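PDB 2G7L: TetR-family transcriptional regulator from Streptomyces coelicolor, which probably binds DNA through an N-terminal helix-turn-helix domain to regulate transcription, with a helical C-terminal domain likely to sense a ligand, as in other TetR-family proteins. Local coordinates for residues L74-D79 / S99-V103; E87-E91 / L134-S138. All blocks are in the same frame, centred on the assembly; numbering follows the deposited sequence. Where two conformers were deposited one is given.

Contact 1: residues L74-D79 / S99-V103; sequences LLGEVD and SYTLV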
ATOM      1  N   LEU A  74      -4.400  11.324  15.392  1.00 55.35           N
ATOM      2  CA  LEU A  74      -3.514  12.284  14.672  1.00 55.88           C
ATOM      3  C   LEU A  74      -4.203  12.966  13.475  1.00 55.81           C
ATOM      4  O   LEU A  74      -3.777  14.027  12.996  1.00 54.29           O
ATOM      5  CB  LEU A  74      -2.221  11.570  14.215  1.00 56.47           C
ATOM      6  CG  LEU A  74      -1.277  11.114  15.343  1.00 59.15           C
ATOM      7  CD1 LEU A  74      -0.479   9.917  14.943  1.00 59.23           C
ATOM      8  CD2 LEU A  74      -0.302  12.237  15.742  1.00 59.17           C
ATOM      9  N   LEU A  75      -5.313  12.371  13.050  1.00 56.74           N
ATOM     10  CA  LEU A  75      -6.121  12.860  11.918  1.00 57.73           C
ATOM     11  C   LEU A  75      -7.112  13.957  12.304  1.00 59.56           C
ATOM     12  O   LEU A  75      -7.842  14.460  11.448  1.00 58.39           O
ATOM     13  CB  LEU A  75      -6.897  11.691  11.267  1.00 57.17           C
ATOM     14  CG  LEU A  75      -6.290  10.989  10.043  1.00 57.25           C
ATOM     15  CD1 LEU A  75      -4.811  11.231   9.913  1.00 53.28           C
ATOM     16  CD2 LEU A  75      -6.617   9.508  10.017  1.00 53.69           C
ATOM     17  N   GLY A  76      -7.177  14.299  13.601  1.00 61.54           N
ATOM     18  CA  GLY A  76      -7.960  15.444  14.041  1.00 63.82           C
ATOM     19  C   GLY A  76      -7.287  16.741  13.609  1.00 65.61           C
ATOM     20  O   GLY A  76      -7.926  17.809  13.579  1.00 66.24           O
ATOM     21  N   GLU A  77      -6.003  16.664  13.273  1.00 67.55           N
ATOM     22  CA  GLU A  77      -5.272  17.855  12.841  1.00 70.82           C
ATOM     23  C   GLU A  77      -5.676  18.283  11.407  1.00 72.44           C
ATOM     24  O   GLU A  77      -5.890  19.485  11.158  1.00 73.49           O
ATOM     25  CB  GLU A  77      -3.747  17.691  13.013  1.00 70.68           C
ATOM     26  CG  GLU A  77      -3.036  16.886  11.893  1.00 71.14           C
ATOM     27  CD  GLU A  77      -1.588  16.467  12.249  1.00 71.67           C
ATOM     28  OE1 GLU A  77      -1.405  15.385  12.915  1.00 69.87           O
ATOM     29  OE2 GLU A  77      -0.642  17.200  11.811  1.00 67.55           O
ATOM     30  N   VAL A  78      -5.811  17.315  10.491  1.00 73.63           N
ATOM     31  CA  VAL A  78      -6.234  17.596   9.093  1.00 74.34           C
ATOM     32  C   VAL A  78      -7.490  18.495   8.897  1.00 74.81           C
ATOM     33  O   VAL A  78      -8.513  18.368   9.601  1.00 74.24           O
ATOM     34  CB  VAL A  78      -6.174  16.314   8.105  1.00 74.38           C
ATOM     35  CG1 VAL A  78      -6.037  14.995   8.836  1.00 73.78           C
ATOM     36  CG2 VAL A  78      -7.348  16.273   7.100  1.00 73.43           C
ATOM     37  N   ASP A  79      -7.342  19.413   7.930  1.00 75.92           N
ATOM     38  CA  ASP A  79      -8.324  20.456   7.573  1.00 76.89           C
ATOM     39  C   ASP A  79      -9.440  19.934   6.659  1.00 77.06           C
ATOM     40  O   ASP A  79      -9.233  19.732   5.455  1.00 76.99           O
ATOM     41  CB  ASP A  79      -7.629  21.653   6.882  1.00 77.25           C
ATOM     42  CG  ASP A  79      -6.067  21.588   6.933  1.00 78.88           C
ATOM     43  OD1 ASP A  79      -5.428  22.589   6.496  1.00 82.27           O
ATOM     44  OD2 ASP A  79      -5.467  20.572   7.384  1.00 76.72           O
ATOM     45  N   SER A  99      -3.167  16.747   2.965  1.00 53.31           N
ATOM     46  CA  SER A  99      -2.928  16.836   4.390  1.00 52.88           C
ATOM     47  C   SER A  99      -3.066  15.498   5.050  1.00 52.20           C
ATOM     48  O   SER A  99      -2.264  15.212   5.914  1.00 53.64           O
ATOM     49  CB  SER A  99      -3.713  17.974   5.086  1.00 54.35           C
ATOM     50  OG  SER A  99      -5.087  17.975   4.790  1.00 55.94           O
ATOM     51  N   TYR A 100      -4.000  14.640   4.628  1.00 51.33           N
ATOM     52  CA  TYR A 100      -3.957  13.241   5.072  1.00 51.05           C
ATOM     53  C   TYR A 100      -2.593  12.638   4.823  1.00 51.95           C
ATOM     54  O   TYR A 100      -1.948  12.116   5.748  1.00 52.43           O
ATOM     55  CB  TYR A 100      -5.032  12.437   4.386  1.00 51.63           C
ATOM     56  CG  TYR A 100      -4.989  10.943   4.618  1.00 52.39           C
ATOM     57  CD1 TYR A 100      -5.451  10.396   5.818  1.00 51.99           C
ATOM     58  CD2 TYR A 100      -4.558  10.046   3.601  1.00 52.30           C
ATOM     59  CE1 TYR A 100      -5.461   9.021   6.045  1.00 49.18           C
ATOM     60  CE2 TYR A 100      -4.594   8.656   3.815  1.00 49.07           C
ATOM     61  CZ  TYR A 100      -5.037   8.157   5.043  1.00 51.54           C
ATOM     62  OH  TYR A 100      -5.082   6.811   5.298  1.00 51.76           O
ATOM     63  N   THR A 101      -2.099  12.761   3.588  1.00 52.92           N
ATOM     64  CA  THR A 101      -0.802  12.208   3.191  1.00 53.59           C
ATOM     65  C   THR A 101       0.375  12.756   4.025  1.00 53.58           C
ATOM     66  O   THR A 101       1.268  12.011   4.395  1.00 52.81           O
ATOM     67  CB  THR A 101      -0.526  12.433   1.663  1.00 53.71           C
ATOM     68  OG1 THR A 101      -1.554  11.790   0.906  1.00 53.39           O
ATOM     69  CG2 THR A 101       0.787  11.810   1.254  1.00 56.20           C
ATOM     70  N   LEU A 102       0.359  14.058   4.293  1.00 54.68           N
ATOM     71  CA  LEU A 102       1.397  14.687   5.105  1.00 54.79           C
ATOM     72  C   LEU A 102       1.390  14.164   6.547  1.00 53.52           C
ATOM     73  O   LEU A 102       2.440  14.014   7.123  1.00 52.79           O
ATOM     74  CB  LEU A 102       1.217  16.213   5.096  1.00 56.19           C
ATOM     75  CG  LEU A 102       1.678  16.847   3.771  1.00 58.89           C
ATOM     76  CD1 LEU A 102       1.059  18.220   3.605  1.00 61.30           C
ATOM     77  CD2 LEU A 102       3.203  16.883   3.612  1.00 59.07           C
ATOM     78  N   VAL A 103       0.234  13.847   7.114  1.00 52.42           N
ATOM     79  CA  VAL A 103       0.307  13.140   8.411  1.00 53.69           C
ATOM     80  C   VAL A 103       0.901  11.745   8.301  1.00 52.63           C
ATOM     81  O   VAL A 103       1.719  11.377   9.100  1.00 54.10           O
ATOM     82  CB  VAL A 103      -0.937  13.293   9.400  1.00 53.69           C
ATOM     83  CG1 VAL A 103      -2.133  14.014   8.811  1.00 54.58           C
ATOM     84  CG2 VAL A 103      -1.291  12.018  10.214  1.00 54.62           C
TER

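Contact 2: residues E87-E91 / L134-S138; sequences EDWRE and LLARS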
ATOM      1  N   GLU A  87     -14.641  28.023  -3.617  1.00 82.49           N
ATOM      2  CA  GLU A  87     -15.251  26.695  -3.701  1.00 82.63           C
ATOM      3  C   GLU A  87     -15.321  26.066  -5.123  1.00 81.35           C
ATOM      4  O   GLU A  87     -16.140  26.518  -5.999  1.00 82.11           O
ATOM      5  CB  GLU A  87     -16.646  26.676  -3.031  1.00 83.27           C
ATOM      6  CG  GLU A  87     -17.810  26.171  -3.959  1.00 85.84           C
ATOM      7  CD  GLU A  87     -18.849  25.306  -3.238  1.00 90.26           C
ATOM      8  OE1 GLU A  87     -19.522  24.477  -3.922  1.00 89.72           O
ATOM      9  OE2 GLU A  87     -18.989  25.444  -1.988  1.00 92.67           O
ATOM     10  N   ASP A  88     -14.403  25.110  -5.370  1.00 77.90           N
ATOM     11  CA  ASP A  88     -14.780  23.827  -6.022  1.00 74.40           C
ATOM     12  C   ASP A  88     -13.879  22.568  -5.914  1.00 71.12           C
ATOM     13  O   ASP A  88     -12.689  22.613  -5.561  1.00 69.43           O
ATOM     14  CB  ASP A  88     -15.592  23.903  -7.342  1.00 74.77           C
ATOM     15  CG  ASP A  88     -16.944  23.058  -7.265  1.00 75.82           C
ATOM     16  OD1 ASP A  88     -17.586  22.860  -8.313  1.00 78.89           O
ATOM     17  OD2 ASP A  88     -17.383  22.592  -6.169  1.00 73.37           O
ATOM     18  N   TRP A  89     -14.547  21.460  -6.225  1.00 67.31           N
ATOM     19  CA  TRP A  89     -14.443  20.225  -5.481  1.00 64.80           C
ATOM     20  C   TRP A  89     -13.106  19.513  -5.659  1.00 63.08           C
ATOM     21  O   TRP A  89     -12.549  18.975  -4.699  1.00 63.05           O
ATOM     22  CB  TRP A  89     -15.633  19.338  -5.854  1.00 63.56           C
ATOM     23  CG  TRP A  89     -15.618  18.912  -7.309  1.00 63.88           C
ATOM     24  CD1 TRP A  89     -16.300  19.494  -8.357  1.00 63.61           C
ATOM     25  CD2 TRP A  89     -14.884  17.816  -7.871  1.00 61.53           C
ATOM     26  NE1 TRP A  89     -16.050  18.804  -9.525  1.00 63.64           N
ATOM     27  CE2 TRP A  89     -15.163  17.791  -9.261  1.00 62.80           C
ATOM     28  CE3 TRP A  89     -14.016  16.846  -7.334  1.00 58.40           C
ATOM     29  CZ2 TRP A  89     -14.588  16.844 -10.123  1.00 62.63           C
ATOM     30  CZ3 TRP A  89     -13.445  15.931  -8.188  1.00 61.36           C
ATOM     31  CH2 TRP A  89     -13.739  15.926  -9.568  1.00 62.45           C
ATOM     32  N   ARG A  90     -12.566  19.569  -6.877  1.00 61.56           N
ATOM     33  CA  ARG A  90     -11.402  18.770  -7.261  1.00 59.58           C
ATOM     34  C   ARG A  90     -10.163  19.299  -6.589  1.00 59.25           C
ATOM     35  O   ARG A  90      -9.339  18.539  -6.088  1.00 57.56           O
ATOM     36  CB  ARG A  90     -11.243  18.736  -8.803  1.00 59.84           C
ATOM     37  CG  ARG A  90     -10.107  17.874  -9.255  1.00 55.14           C
ATOM     38  CD  ARG A  90     -10.198  17.530 -10.701  1.00 55.49           C
ATOM     39  NE  ARG A  90      -8.996  16.840 -11.138  1.00 54.15           N
ATOM     40  CZ  ARG A  90      -9.007  15.803 -11.979  1.00 54.90           C
ATOM     41  NH1 ARG A  90     -10.170  15.363 -12.468  1.00 53.40           N
ATOM     42  NH2 ARG A  90      -7.852  15.218 -12.356  1.00 51.66           N
ATOM     43  N   GLU A  91     -10.032  20.614  -6.587  1.00 59.00           N
ATOM     44  CA  GLU A  91      -8.907  21.260  -5.909  1.00 59.84           C
ATOM     45  C   GLU A  91      -8.931  21.092  -4.356  1.00 58.58           C
ATOM     46  O   GLU A  91      -7.867  20.934  -3.701  1.00 57.93           O
ATOM     47  CB  GLU A  91      -8.914  22.744  -6.271  1.00 60.54           C
ATOM     48  CG  GLU A  91      -7.956  23.620  -5.445  1.00 62.64           C
ATOM     49  CD  GLU A  91      -8.388  25.101  -5.436  1.00 65.58           C
ATOM     50  OE1 GLU A  91      -9.623  25.372  -5.356  1.00 70.14           O
ATOM     51  OE2 GLU A  91      -7.480  25.987  -5.507  1.00 70.37           O
ATOM     52  N   LEU A 134     -16.921  15.850  -1.409  1.00 50.55           N
ATOM     53  CA  LEU A 134     -16.185  16.513  -2.477  1.00 50.09           C
ATOM     54  C   LEU A 134     -16.185  15.669  -3.763  1.00 50.20           C
ATOM     55  O   LEU A 134     -16.537  16.136  -4.854  1.00 50.17           O
ATOM     56  CB  LEU A 134     -14.760  16.771  -2.007  1.00 48.56           C
ATOM     57  CG  LEU A 134     -14.597  17.856  -0.950  1.00 48.91           C
ATOM     58  CD1 LEU A 134     -13.149  18.049  -0.556  1.00 47.30           C
ATOM     59  CD2 LEU A 134     -15.107  19.238  -1.457  1.00 49.06           C
ATOM     60  N   LEU A 135     -15.789  14.410  -3.647  1.00 49.89           N
ATOM     61  CA  LEU A 135     -15.734  13.594  -4.848  1.00 48.52           C
ATOM     62  C   LEU A 135     -17.076  13.525  -5.545  1.00 48.23           C
ATOM     63  O   LEU A 135     -17.167  13.454  -6.770  1.00 48.39           O
ATOM     64  CB  LEU A 135     -15.180  12.168  -4.546  1.00 48.21           C
ATOM     65  CG  LEU A 135     -14.876  11.317  -5.802  1.00 48.37           C
ATOM     66  CD1 LEU A 135     -13.894  12.017  -6.851  1.00 47.94           C
ATOM     67  CD2 LEU A 135     -14.426   9.912  -5.426  1.00 45.53           C
ATOM     68  N   ALA A 136     -18.135  13.477  -4.759  1.00 49.72           N
ATOM     69  CA  ALA A 136     -19.516  13.343  -5.283  1.00 50.39           C
ATOM     70  C   ALA A 136     -19.954  14.544  -6.228  1.00 51.14           C
ATOM     71  O   ALA A 136     -20.800  14.353  -7.113  1.00 51.18           O
ATOM     72  CB  ALA A 136     -20.511  13.198  -4.098  1.00 50.94           C
ATOM     73  N   ARG A 137     -19.330  15.705  -6.022  0.50 50.70           N
ATOM     74  CA  ARG A 137     -19.638  16.952  -6.749  0.50 50.98           C
ATOM     75  C   ARG A 137     -19.233  16.808  -8.210  0.50 51.35           C
ATOM     76  O   ARG A 137     -19.738  17.528  -9.081  0.50 50.06           O
ATOM     77  CB  ARG A 137     -18.937  18.155  -6.065  0.50 50.44           C
ATOM     78  CG  ARG A 137     -19.468  18.394  -4.606  0.50 50.83           C
ATOM     79  CD  ARG A 137     -18.990  19.639  -3.809  0.50 50.77           C
ATOM     80  NE  ARG A 137     -19.772  19.777  -2.549  0.50 48.00           N
ATOM     81  CZ  ARG A 137     -19.387  20.430  -1.446  0.50 46.67           C
ATOM     82  NH1 ARG A 137     -20.178  20.459  -0.388  0.50 46.09           N
ATOM     83  NH2 ARG A 137     -18.209  21.037  -1.361  0.50 46.49           N
ATOM     84  N   SER A 138     -18.322  15.852  -8.474  1.00 51.06           N
ATOM     85  CA  SER A 138     -17.894  15.540  -9.830  1.00 50.48           C
ATOM     86  C   SER A 138     -19.119  15.175 -10.686  1.00 49.98           C
ATOM     87  O   SER A 138     -19.024  15.207 -11.899  1.00 52.76           O
ATOM     88  CB  SER A 138     -16.936  14.325  -9.800  1.00 50.38           C
ATOM     89  OG  SER A 138     -17.684  13.108  -9.570  1.00 48.24           O
TER

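Contact 1: residues L74-D79 / S99-V103
V103 is the knob of this contact. It projects from helix 89-106 into a hollow that the chain makes as it leaves helix 63-74 and bends through a type I turn from L74 to E77. L75 and V78 form two walls of the hollow, with L75 CD1 3.6 Å from V103 CG2 and V78 CG1 4.0 Å from V103 CG1. L74 CB closes in at 4.1 Å from V103 CG2, and the carboxylate of E77 leans over the rim, its OE1 4.1 Å from V103 CB. One turn back along the helix, V78 fits beside S99, its CG2 3.7 Å from S99 OG. L75 CD2 reaches the edge of the Y100 ring, 4.2 Å from CE1, while the Y100 hydroxyl is hydrogen-bonded to T157 OG1 on helix 142-161. With L74 also touching helix 21-35, the mainly apolar contact lies close to where the DNA-binding and C-terminal domains meet, the region through which ligand binding is relayed in well-studied TetR relatives and possibly here.

Contact 2: residues E87-E91 / L134-S138
W89 dominates this contact, followed by R137, with L134 and S138 nearly equal behind them. W89 stands in the first turn of helix 89-106, just after D88 at the N-cap position, and its CA-to-CB bond points at the end of helix 122-136. At the base of the indole, W89 CB packs 3.5 Å from R137 CB and equally close to L134 O, and the L134 side chain adds an apolar contact, its CD2 4.4 Å from W89 CB. The indole lies flat against the chain beyond. S138 CB sits over the six-membered ring in a CH-pi contact, 3.8 Å from the ring centroid and 26° off the normal, with R137 C over the same face. S138 OG donates to L135 O at 2.9 Å and is also hydrogen-bonded to A140 N. At the far end, W89 CZ3 meets L135 CD1 at 4.2 Å. The aliphatic part of R137 runs past D88, with CD 4.1 Å from D88 OD2. Its guanidinium forms a salt bridge with E133, whereas E87 OE1, 4.5 Å from R137 NH2, adds only a loose attraction of charges. W89 also touches V218, so the indole sits between the C-terminal region of helix 122-136 and helix 206-223: a tryptophan at one helix start packed against another helix's end, at the periphery of the all-helical TetR-type C-terminal domain.

In the fold
Both contacts draw on helix 89-106, contact 2 at its first turn and contact 1 further along, with centres about 19 Å apart and nearest atoms about 7 Å apart. Their segments alternate along the chain. Contact 1 is the buried one, its centre about 10 Å from that of the chain; contact 2, its centre about 20 Å away, is partly exposed. Both have charged residues at the edge: two acids, E77 and D79, beside a largely aliphatic core in contact 1, and the opposite charges of E87, D88 and R137 around an aromatic face in contact 2. Neither has a hydrogen bond between its segments. Helix 122-136 touches both, supplying one side of contact 2 and packing on L75 and Y100 of contact 1.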